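Local coordinates for ULam111 (Flavobacterium sp., PDB 5WUT), which probably hydrolyses the beta-1,3-glucosidic bonds of laminarin, as a family 16 glycoside hydrolase with a beta-jelly-roll fold, at residues 9-14 and 21-26; 77-82 and 104-109; 96-101 and 210-215. All blocks are in the same frame, centred on the assembly; numbering follows the deposited sequence.

Contacts 1 and 3 are partly buried, whereas contact 2 lies at the surface; all three lie on or beside the strands of the jelly roll. Contact 1 ties the N-terminal strand to the segment leading into strand 24-25 through one carboxylate, two waters and an aromatic pair. Contact 2 is polar throughout, a single carboxylate-hydroxyl bond backed by a water. Contact 3 relies on an aromatic edge-to-face pair and close glycine backbone, with one bridging water. Contacts 1 and 2 touch, since Lys77 and Lys78 reach Trp23 O and Asn22 OD1. Contacts 2 and 3 use the two ends of strand 97-105, their centres about 24 Å apart.

Contact 1: residues 9-14 and 21-26; sequences WEEHFN and KNWNFE
Glu11 reaches across to the indole of Trp23 and is the polar centre of this contact. Its CB points toward residues 21-26; CG lies anti to the backbone N (chi1 171°), and the chain bends at chi2. The CG methylene of Glu11 lies 3.3 Å above the Phe13 ring, over its centre, and 4.0 Å from Trp23 NE1. Glu11 CD follows, 3.8 Å from Trp23 NE1. At the tip the two oxygens divide the work. Glu11 OE1 turns back to accept the Phe13 backbone N at 2.8 Å. Glu11 OE2 takes Trp23 NE1 at 2.9 Å, with an N-H...O angle of 155°; the oxygen sits at the indole edge, near the ring plane, and is met on its anti side. A water that also accepts from Asn22 ND2 donates to Glu11 OE2 at 2.7 Å, so these three bonds fix the rotation of the carboxylate. Asn22 ND2 uses a second water to reach Trp9 NE1, and lies itself at the edge of the Trp9 ring, the amide almost perpendicular to it. Asn22 OD1 accepts a hydrogen bond from Lys78 NZ. Beside the polar group, Phe13 CZ meets Trp23 CZ2 at 3.9 Å; the ring planes differ by 30° but are slid apart and barely overlap. Both rings also touch Leu18 and Ile204. The contact thus joins strand 7-11, which pairs with strand 224-234, to the loop residues just before strand 24-25, which pairs with strand 66-80, as a short N-terminal connection in the family 16 beta-jelly roll.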
# COMPACT_ATOMS: atom_id res chain seq x y z
N TRP A 9 -19.43 13.86 7.84
CA TRP A 9 -19.73 13.22 9.12
C TRP A 9 -18.49 12.53 9.66
O TRP A 9 -17.71 11.98 8.91
CB TRP A 9 -20.86 12.20 9.00
CG TRP A 9 -21.22 11.58 10.33
CD1 TRP A 9 -21.80 12.21 11.40
CD2 TRP A 9 -21.06 10.20 10.73
NE1 TRP A 9 -21.97 11.33 12.44
CE2 TRP A 9 -21.54 10.09 12.05
CE3 TRP A 9 -20.54 9.06 10.10
CZ2 TRP A 9 -21.52 8.88 12.76
CZ3 TRP A 9 -20.53 7.86 10.79
CH2 TRP A 9 -21.01 7.78 12.11
N GLU A 10 -18.31 12.60 10.97
CA GLU A 10 -17.24 11.84 11.62
C GLU A 10 -17.74 11.27 12.93
O GLU A 10 -18.43 11.95 13.70
CB GLU A 10 -15.99 12.68 11.86
CG GLU A 10 -14.85 11.86 12.50
CD GLU A 10 -13.59 12.66 12.73
OE1 GLU A 10 -13.51 13.80 12.23
OE2 GLU A 10 -12.68 12.14 13.42
N GLU A 11 -17.39 10.01 13.16
CA GLU A 11 -17.49 9.40 14.48
C GLU A 11 -16.10 9.40 15.11
O GLU A 11 -15.20 8.67 14.67
CB GLU A 11 -18.03 7.97 14.37
CG GLU A 11 -17.96 7.20 15.67
CD GLU A 11 -18.79 7.84 16.78
OE1 GLU A 11 -18.22 8.63 17.56
OE2 GLU A 11 -20.00 7.54 16.87
N HIS A 12 -15.92 10.24 16.14
CA HIS A 12 -14.64 10.39 16.83
C HIS A 12 -14.46 9.38 17.96
O HIS A 12 -13.37 9.24 18.51
CB HIS A 12 -14.48 11.80 17.43
CG HIS A 12 -14.54 12.92 16.43
ND1 HIS A 12 -15.73 13.43 15.94
CD2 HIS A 12 -13.56 13.68 15.90
CE1 HIS A 12 -15.47 14.43 15.12
NE2 HIS A 12 -14.16 14.61 15.08
N PHE A 13 -15.56 8.74 18.35
CA PHE A 13 -15.61 7.84 19.52
C PHE A 13 -15.04 8.52 20.77
O PHE A 13 -14.34 7.89 21.57
CB PHE A 13 -14.88 6.52 19.23
CG PHE A 13 -15.59 5.64 18.23
CD1 PHE A 13 -16.89 5.22 18.45
CD2 PHE A 13 -14.95 5.26 17.04
CE1 PHE A 13 -17.55 4.41 17.53
CE2 PHE A 13 -15.60 4.46 16.12
CZ PHE A 13 -16.90 4.03 16.35
N ASN A 14 -15.38 9.79 20.95
CA ASN A 14 -14.85 10.57 22.07
C ASN A 14 -15.80 10.65 23.25
O ASN A 14 -15.44 11.19 24.30
CB ASN A 14 -14.51 12.00 21.61
CG ASN A 14 -13.14 12.10 20.98
OD1 ASN A 14 -12.24 11.30 21.27
ND2 ASN A 14 -12.96 13.09 20.11
N LYS A 21 -27.95 7.26 19.16
CA LYS A 21 -28.68 7.99 18.14
C LYS A 21 -28.07 7.71 16.77
O LYS A 21 -28.73 7.86 15.75
CB LYS A 21 -28.66 9.49 18.42
CG LYS A 21 -29.37 9.88 19.70
CD LYS A 21 -30.83 9.48 19.66
CE LYS A 21 -31.58 9.99 20.89
NZ LYS A 21 -30.99 11.27 21.38
N ASN A 22 -26.82 7.28 16.77
CA ASN A 22 -26.14 6.95 15.52
C ASN A 22 -25.85 5.45 15.37
O ASN A 22 -25.66 4.99 14.24
CB ASN A 22 -24.84 7.73 15.40
CG ASN A 22 -25.08 9.21 15.19
OD1 ASN A 22 -26.14 9.60 14.69
ND2 ASN A 22 -24.11 10.02 15.55
N TRP A 23 -25.85 4.70 16.48
CA TRP A 23 -25.46 3.28 16.45
C TRP A 23 -26.53 2.35 17.01
O TRP A 23 -27.20 2.67 18.00
CB TRP A 23 -24.17 3.04 17.24
CG TRP A 23 -22.97 3.68 16.60
CD1 TRP A 23 -22.45 4.91 16.88
CD2 TRP A 23 -22.18 3.14 15.54
NE1 TRP A 23 -21.37 5.17 16.07
CE2 TRP A 23 -21.18 4.09 15.24
CE3 TRP A 23 -22.21 1.93 14.83
CZ2 TRP A 23 -20.22 3.89 14.24
CZ3 TRP A 23 -21.25 1.71 13.85
CH2 TRP A 23 -20.27 2.69 13.57
N ASN A 24 -26.65 1.19 16.37
CA ASN A 24 -27.45 0.09 16.89
C ASN A 24 -26.54 -0.99 17.40
O ASN A 24 -25.41 -1.15 16.90
CB ASN A 24 -28.33 -0.53 15.81
CG ASN A 24 -29.09 0.49 15.03
OD1 ASN A 24 -30.00 1.12 15.55
ND2 ASN A 24 -28.72 0.67 13.77
N PHE A 25 -27.02 -1.77 18.37
CA PHE A 25 -26.37 -3.05 18.66
C PHE A 25 -27.08 -4.17 17.91
O PHE A 25 -28.31 -4.23 17.86
CB PHE A 25 -26.39 -3.37 20.16
CG PHE A 25 -25.57 -2.45 20.99
CD1 PHE A 25 -24.22 -2.71 21.20
CD2 PHE A 25 -26.13 -1.33 21.57
CE1 PHE A 25 -23.45 -1.86 21.97
CE2 PHE A 25 -25.37 -0.48 22.34
CZ PHE A 25 -24.03 -0.74 22.54
N GLU A 26 -26.29 -5.09 17.36
CA GLU A 26 -26.86 -6.36 16.94
C GLU A 26 -26.41 -7.37 18.00
O GLU A 26 -25.24 -7.36 18.42
CB GLU A 26 -26.43 -6.71 15.51
CG GLU A 26 -27.08 -5.75 14.50
CD GLU A 26 -26.94 -6.14 13.04
OE1 GLU A 26 -27.62 -5.53 12.18
OE2 GLU A 26 -26.15 -7.05 12.73
O HOH W 1 -23.27 12.76 14.76
O HOH W 2 -21.60 9.72 16.82

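Contact 2: residues 77-82 and 104-109; sequences KKEFQY and LGSNIK
Glu79 and Ser106 meet because their first torsions bring their polar ends together. Glu79 has CG anti to its carbonyl carbon (chi1 -56°) and runs extended from there, so that its carboxylate arrives at the serine. Ser106 holds OG anti to its backbone N (chi1 -176°), which turns the hydroxyl to the glutamate. The hydroxyl donates to Glu79 OE1, with Ser106 OG and Glu79 OE1 only 2.6 Å apart. It comes in on the syn side of the oxygen, 17° out of the carboxylate plane. Ser106 CB follows close behind, 3.2 Å from Glu79 OE1. The other carboxylate oxygen, Glu79 OE2, accepts a hydrogen bond from a water 2.6 Å away, and the same water donates to Ser106 O at 3.0 Å. Hydroxyl and carbonyl of one serine are therefore both tied to one carboxylate, directly and through water. Glu79 OE2 also accepts from the backbone N of Gly76, which further limits rotation of the group. Ser106 lies in a type I turn from Gly105 to Ile108, closed by Ile108 N to Gly105 O at 3.1 Å, at the passage from strand 97-105 to helix 108-111. Strand 200-208 pairs with both strand 66-80 and strand 97-105, and Glu79 also touches Tyr201 on it. With an alanine in place of Glu79, the Ser106 hydroxyl would probably be left without this acceptor and the bridging water without its carboxylate anchor. The short serine bond, together with donors from water and backbone, is consistent with an ionised carboxylate whose charge is spread over hydrogen bonds at a partly exposed place.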
# COMPACT_ATOMS: atom_id res chain seq x y z
N LYS A 77 -29.74 5.16 10.78
CA LYS A 77 -29.30 6.27 11.62
C LYS A 77 -28.23 7.16 10.98
O LYS A 77 -28.32 8.38 11.05
CB LYS A 77 -28.78 5.73 12.94
CG LYS A 77 -29.90 5.14 13.78
CD LYS A 77 -29.39 4.51 15.06
CE LYS A 77 -30.57 4.17 15.95
NZ LYS A 77 -30.10 3.51 17.20
N LYS A 78 -27.21 6.54 10.40
CA LYS A 78 -26.20 7.28 9.64
C LYS A 78 -25.91 6.50 8.37
O LYS A 78 -25.25 5.46 8.40
CB LYS A 78 -24.93 7.49 10.46
CG LYS A 78 -25.03 8.63 11.48
CD LYS A 78 -25.06 9.98 10.77
CE LYS A 78 -25.27 11.14 11.76
NZ LYS A 78 -26.67 11.22 12.26
N GLU A 79 -26.45 6.98 7.25
CA GLU A 79 -26.29 6.30 5.97
C GLU A 79 -25.80 7.29 4.92
O GLU A 79 -26.14 8.48 4.95
CB GLU A 79 -27.60 5.64 5.52
CG GLU A 79 -28.16 4.66 6.56
CD GLU A 79 -29.25 3.75 6.02
OE1 GLU A 79 -29.80 4.04 4.94
OE2 GLU A 79 -29.58 2.73 6.70
N PHE A 80 -24.96 6.79 4.01
CA PHE A 80 -24.32 7.63 2.99
C PHE A 80 -24.27 6.95 1.63
O PHE A 80 -24.12 5.74 1.53
CB PHE A 80 -22.91 8.00 3.44
CG PHE A 80 -22.89 8.73 4.74
CD1 PHE A 80 -23.06 10.10 4.78
CD2 PHE A 80 -22.75 8.05 5.93
CE1 PHE A 80 -23.07 10.79 5.99
CE2 PHE A 80 -22.77 8.72 7.14
CZ PHE A 80 -22.92 10.10 7.16
N GLN A 81 -24.41 7.75 0.58
CA GLN A 81 -24.26 7.27 -0.79
C GLN A 81 -23.09 8.01 -1.44
O GLN A 81 -23.17 9.24 -1.63
CB GLN A 81 -25.53 7.49 -1.60
CG GLN A 81 -25.44 6.96 -3.02
CD GLN A 81 -26.75 7.11 -3.78
OE1 GLN A 81 -27.84 7.09 -3.19
NE2 GLN A 81 -26.66 7.26 -5.10
N TYR A 82 -22.03 7.25 -1.72
CA TYR A 82 -20.75 7.70 -2.28
C TYR A 82 -19.93 8.47 -1.26
O TYR A 82 -20.44 8.96 -0.25
CB TYR A 82 -20.94 8.58 -3.55
CG TYR A 82 -21.85 7.99 -4.60
CD1 TYR A 82 -21.82 6.64 -4.92
CD2 TYR A 82 -22.75 8.79 -5.29
CE1 TYR A 82 -22.67 6.10 -5.86
CE2 TYR A 82 -23.60 8.27 -6.25
CZ TYR A 82 -23.56 6.93 -6.54
OH TYR A 82 -24.41 6.41 -7.48
N LEU A 104 -23.31 -2.22 4.47
CA LEU A 104 -24.42 -2.93 3.83
C LEU A 104 -25.41 -1.97 3.20
O LEU A 104 -25.59 -0.86 3.68
CB LEU A 104 -25.14 -3.81 4.85
CG LEU A 104 -24.45 -5.13 5.16
CD1 LEU A 104 -25.08 -5.79 6.40
CD2 LEU A 104 -24.57 -6.05 3.95
N GLY A 105 -26.04 -2.40 2.11
CA GLY A 105 -26.97 -1.55 1.39
C GLY A 105 -28.21 -1.21 2.20
O GLY A 105 -28.76 -2.05 2.90
N SER A 106 -28.66 0.04 2.08
CA SER A 106 -29.80 0.52 2.85
C SER A 106 -31.08 -0.30 2.62
O SER A 106 -31.92 -0.46 3.53
CB SER A 106 -30.07 1.98 2.51
OG SER A 106 -31.11 2.50 3.32
N ASN A 107 -31.23 -0.85 1.42
CA ASN A 107 -32.44 -1.58 1.08
C ASN A 107 -32.45 -3.04 1.54
O ASN A 107 -33.30 -3.82 1.11
CB ASN A 107 -32.69 -1.52 -0.44
CG ASN A 107 -31.58 -2.20 -1.24
OD1 ASN A 107 -30.59 -2.67 -0.68
ND2 ASN A 107 -31.75 -2.25 -2.56
N ILE A 108 -31.54 -3.41 2.44
CA ILE A 108 -31.45 -4.79 2.89
C ILE A 108 -32.77 -5.32 3.49
O ILE A 108 -33.08 -6.50 3.36
CB ILE A 108 -30.30 -4.97 3.92
CG1 ILE A 108 -30.07 -6.46 4.25
CG2 ILE A 108 -30.56 -4.16 5.19
CD1 ILE A 108 -28.85 -6.72 5.12
N LYS A 109 -33.57 -4.45 4.10
CA LYS A 109 -34.79 -4.98 4.71
C LYS A 109 -35.88 -5.25 3.68
O LYS A 109 -36.84 -5.96 3.99
CB LYS A 109 -35.34 -4.04 5.78
CG LYS A 109 -34.43 -3.86 6.99
CD LYS A 109 -35.19 -3.24 8.15
CE LYS A 109 -34.48 -3.48 9.48
NZ LYS A 109 -33.60 -4.69 9.46
O HOH W 3 -31.51 1.02 6.15

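Contact 3: residues 96-101 and 210-215; sequences GIWPAF and GNFGGP
Aromatic packing comes first: Phe212 turns its edge to one face of Trp98 in a tilted edge-to-face pair, the ring planes 50° apart and the centroid of the indole six-membered ring 4.7 Å from that of the phenyl. Phe212 CD1 does most of the touching, 3.6 Å from Trp98 CZ2, and Phe212 CB rests on Trp98 CZ3 at the same distance. Trp98 has CG anti to the backbone N (chi1 177°), which carries the indole out to the phenylalanine. Its polar end bonds to Glu123 OE1. Glu123 belongs to the Glu-Ile-Asp-Ile-Leu-Glu sequence of strand 118-123, matching the signature of family 16, so this tryptophan is probably part of the cleft of the jelly roll. Backbone contacts come next. Gly96 CA makes a CH...O approach to Gly213 O at 3.6 Å, and Gly213 itself lies so near that a CB there would be 3.1 Å from Trp98 CB. The weakly bonded helical turn around residues 210-213 thereby packs against the start of strand 97-105. Finally, a water accepts from Gly96 N at 2.9 Å and donates to Ile97 O and, at 2.8 Å, to Gly213 O.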
# COMPACT_ATOMS: atom_id res chain seq x y z
N GLY A 96 -8.34 -17.49 14.86
CA GLY A 96 -9.76 -17.58 15.13
C GLY A 96 -10.47 -16.24 15.19
O GLY A 96 -11.68 -16.18 15.05
N ILE A 97 -9.72 -15.16 15.36
CA ILE A 97 -10.32 -13.84 15.47
C ILE A 97 -10.62 -13.25 14.08
O ILE A 97 -9.88 -13.48 13.12
CB ILE A 97 -9.39 -12.88 16.30
CG1 ILE A 97 -10.23 -11.91 17.11
CG2 ILE A 97 -8.33 -12.21 15.46
CD1 ILE A 97 -11.06 -12.61 18.17
N TRP A 98 -11.73 -12.53 13.96
CA TRP A 98 -12.11 -11.91 12.70
C TRP A 98 -12.78 -10.54 12.90
O TRP A 98 -14.02 -10.43 12.95
CB TRP A 98 -13.05 -12.83 11.90
CG TRP A 98 -13.53 -12.22 10.59
CD1 TRP A 98 -12.99 -11.15 9.92
CD2 TRP A 98 -14.67 -12.63 9.82
NE1 TRP A 98 -13.72 -10.87 8.79
CE2 TRP A 98 -14.75 -11.77 8.70
CE3 TRP A 98 -15.62 -13.63 9.97
CZ2 TRP A 98 -15.76 -11.89 7.74
CZ3 TRP A 98 -16.61 -13.76 9.01
CH2 TRP A 98 -16.68 -12.90 7.91
N PRO A 99 -11.94 -9.50 13.02
CA PRO A 99 -12.42 -8.12 13.08
C PRO A 99 -12.83 -7.61 11.71
O PRO A 99 -12.24 -8.01 10.69
CB PRO A 99 -11.20 -7.37 13.60
CG PRO A 99 -10.05 -8.10 13.00
CD PRO A 99 -10.47 -9.56 13.13
N ALA A 100 -13.82 -6.72 11.68
CA ALA A 100 -14.27 -6.17 10.41
C ALA A 100 -14.86 -4.78 10.55
O ALA A 100 -15.51 -4.46 11.54
CB ALA A 100 -15.28 -7.10 9.77
N PHE A 101 -14.62 -3.96 9.54
CA PHE A 101 -15.33 -2.69 9.34
C PHE A 101 -15.85 -2.72 7.92
O PHE A 101 -15.08 -2.91 6.97
CB PHE A 101 -14.41 -1.48 9.59
CG PHE A 101 -14.94 -0.18 9.04
CD1 PHE A 101 -16.15 0.33 9.49
CD2 PHE A 101 -14.25 0.53 8.06
CE1 PHE A 101 -16.65 1.53 8.99
CE2 PHE A 101 -14.75 1.73 7.55
CZ PHE A 101 -15.96 2.22 8.02
N GLY A 210 -15.89 -19.95 13.11
CA GLY A 210 -16.82 -19.98 12.00
C GLY A 210 -16.22 -20.30 10.64
O GLY A 210 -15.03 -20.58 10.51
N ASN A 211 -17.08 -20.22 9.63
CA ASN A 211 -16.74 -20.64 8.28
C ASN A 211 -15.64 -19.79 7.65
O ASN A 211 -14.85 -20.29 6.85
CB ASN A 211 -18.02 -20.57 7.42
CG ASN A 211 -17.77 -20.81 5.94
OD1 ASN A 211 -17.14 -21.79 5.57
ND2 ASN A 211 -18.29 -19.93 5.09
N PHE A 212 -15.53 -18.54 8.07
CA PHE A 212 -14.50 -17.68 7.48
C PHE A 212 -13.36 -17.39 8.45
O PHE A 212 -12.18 -17.47 8.08
CB PHE A 212 -15.13 -16.39 6.96
CG PHE A 212 -14.20 -15.57 6.11
CD1 PHE A 212 -13.55 -14.46 6.63
CD2 PHE A 212 -13.96 -15.93 4.79
CE1 PHE A 212 -12.68 -13.71 5.85
CE2 PHE A 212 -13.09 -15.19 4.00
CZ PHE A 212 -12.45 -14.08 4.53
N GLY A 213 -13.69 -17.04 9.68
CA GLY A 213 -12.67 -16.72 10.65
C GLY A 213 -11.98 -17.93 11.22
O GLY A 213 -10.86 -17.85 11.72
N GLY A 214 -12.64 -19.08 11.13
CA GLY A 214 -12.08 -20.30 11.66
C GLY A 214 -11.95 -21.38 10.61
O GLY A 214 -11.54 -21.11 9.48
N PRO A 215 -12.37 -22.61 10.95
CA PRO A 215 -13.12 -22.92 12.18
C PRO A 215 -12.28 -23.06 13.45
O PRO A 215 -12.84 -23.00 14.55
CB PRO A 215 -13.77 -24.26 11.85
CG PRO A 215 -12.81 -24.90 10.90
CD PRO A 215 -12.31 -23.76 10.03
O HOH W 4 -8.84 -16.07 12.37